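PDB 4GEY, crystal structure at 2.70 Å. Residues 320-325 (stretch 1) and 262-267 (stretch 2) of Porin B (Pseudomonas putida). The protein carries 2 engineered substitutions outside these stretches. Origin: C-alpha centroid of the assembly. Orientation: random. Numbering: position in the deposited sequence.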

# COMPACT_ATOMS: atom_id res chain seq x y z
N ASP A 320 14.27 11.32 1.82
CA ASP A 320 15.28 12.21 2.37
C ASP A 320 16.13 11.52 3.43
O ASP A 320 15.60 10.96 4.40
CB ASP A 320 14.67 13.55 2.85
CG ASP A 320 13.82 13.41 4.11
OD1 ASP A 320 14.38 13.52 5.22
OD2 ASP A 320 12.58 13.23 3.97
N LYS A 321 17.45 11.54 3.23
CA LYS A 321 18.42 10.95 4.16
C LYS A 321 18.34 11.56 5.55
O LYS A 321 18.72 10.93 6.53
CB LYS A 321 19.85 11.10 3.64
CG LYS A 321 20.19 10.33 2.35
CD LYS A 321 20.37 8.81 2.58
CE LYS A 321 21.64 8.25 1.91
NZ LYS A 321 21.74 8.42 0.43
N ALA A 322 17.87 12.79 5.65
CA ALA A 322 17.82 13.47 6.94
C ALA A 322 16.92 12.75 7.95
O ALA A 322 17.35 12.49 9.09
CB ALA A 322 17.41 14.93 6.80
N THR A 323 15.71 12.41 7.54
CA THR A 323 14.66 12.01 8.48
C THR A 323 14.02 10.62 8.29
O THR A 323 13.41 10.09 9.20
CB THR A 323 13.52 13.05 8.48
OG1 THR A 323 12.83 13.01 7.23
CG2 THR A 323 14.07 14.44 8.73
N ASN A 324 14.17 10.05 7.10
CA ASN A 324 13.48 8.82 6.75
C ASN A 324 14.28 7.55 7.04
O ASN A 324 15.44 7.44 6.63
CB ASN A 324 13.13 8.87 5.27
CG ASN A 324 11.78 8.26 4.97
OD1 ASN A 324 10.74 8.85 5.30
ND2 ASN A 324 11.78 7.08 4.35
N VAL A 325 13.66 6.58 7.72
CA VAL A 325 14.36 5.35 8.10
C VAL A 325 14.72 4.52 6.88
O VAL A 325 15.88 4.11 6.71
CB VAL A 325 13.52 4.47 9.05
CG1 VAL A 325 14.25 3.18 9.33
CG2 VAL A 325 13.22 5.19 10.35
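Stretch 2, residues 262-267: KADDVY

After Lys-262 the chain of stretch 2 is extended through Ala-263, Asp-264 and Asp-265, then turns a corner at Val-266 and Tyr-267. Stretch 1 forms no regular helix or strand. The chain folds back on itself, and Asn-324 N donates to Asp-320 O at 3.2 Å. The nearest CA atoms across the contact are those of Thr-323 and Asp-265, 4.6 Å apart.

Thr-323, Val-266 and Ala-322 cover the most surface. The one direct hydrogen bond across the contact is backbone to backbone: Val-266 N donates to Ala-322 O at 3.0 Å. Ala-322 O also takes a CA-H...O contact from Asp-265 CA at 3.4 Å.

Val-266 points its CB toward stretch 1. Its CG1 packs 3.5 Å from Thr-323 O, and its CG2 lies 4.0 Å from Lys-321 O. The valine thus rests largely on backbone.

Thr-323 sits against the strand. Its CB is 3.4 Å from Asp-264 O, and its CG2 meets Ala-263 CB at 3.8 Å. Its OG1 turns to its own stretch, donating to Asp-320 OD1 at 2.6 Å. A water bridges the backbones, donating to Thr-323 O at 2.7 Å and to Asp-264 O at 3.1 Å. Asp-264 points its CB away, and its closest contact with stretch 1 is made by its carbonyl oxygen.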

# COMPACT_ATOMS: atom_id res chain seq x y z
N LYS A 262 6.94 18.91 10.93
CA LYS A 262 8.26 18.70 11.52
C LYS A 262 8.61 17.21 11.56
O LYS A 262 7.79 16.39 11.95
CB LYS A 262 8.30 19.24 12.96
CG LYS A 262 8.13 20.74 13.11
CD LYS A 262 8.25 21.18 14.56
N ALA A 263 9.83 16.87 11.15
CA ALA A 263 10.36 15.53 11.34
C ALA A 263 11.72 15.53 12.06
O ALA A 263 12.51 16.49 11.94
CB ALA A 263 10.47 14.83 10.01
N ASP A 264 11.99 14.47 12.82
CA ASP A 264 13.27 14.37 13.53
C ASP A 264 14.37 13.81 12.65
O ASP A 264 14.14 12.92 11.83
CB ASP A 264 13.14 13.50 14.78
CG ASP A 264 12.46 14.21 15.93
OD1 ASP A 264 12.27 15.45 15.83
OD2 ASP A 264 12.14 13.53 16.94
N ASP A 265 15.58 14.34 12.82
CA ASP A 265 16.78 13.78 12.22
C ASP A 265 16.93 12.35 12.71
O ASP A 265 16.41 11.98 13.76
CB ASP A 265 18.01 14.59 12.63
CG ASP A 265 19.16 14.47 11.62
OD1 ASP A 265 19.99 13.53 11.74
OD2 ASP A 265 19.23 15.34 10.72
N VAL A 266 17.65 11.54 11.96
CA VAL A 266 17.84 10.16 12.36
C VAL A 266 19.10 10.00 13.20
O VAL A 266 19.34 8.93 13.75
CB VAL A 266 17.90 9.22 11.13
CG1 VAL A 266 16.62 9.31 10.32
CG2 VAL A 266 19.12 9.56 10.27
N TYR A 267 19.90 11.06 13.31
CA TYR A 267 21.24 10.97 13.91
C TYR A 267 21.67 12.21 14.72
O TYR A 267 22.14 12.09 15.85
CB TYR A 267 22.27 10.69 12.81
CG TYR A 267 23.64 10.33 13.32
CD1 TYR A 267 24.60 11.31 13.59
CD2 TYR A 267 23.99 8.99 13.53
CE1 TYR A 267 25.87 10.96 14.05
CE2 TYR A 267 25.25 8.64 13.99
CZ TYR A 267 26.18 9.63 14.25
OH TYR A 267 27.41 9.25 14.71
O HOH W 1 13.19 10.02 11.88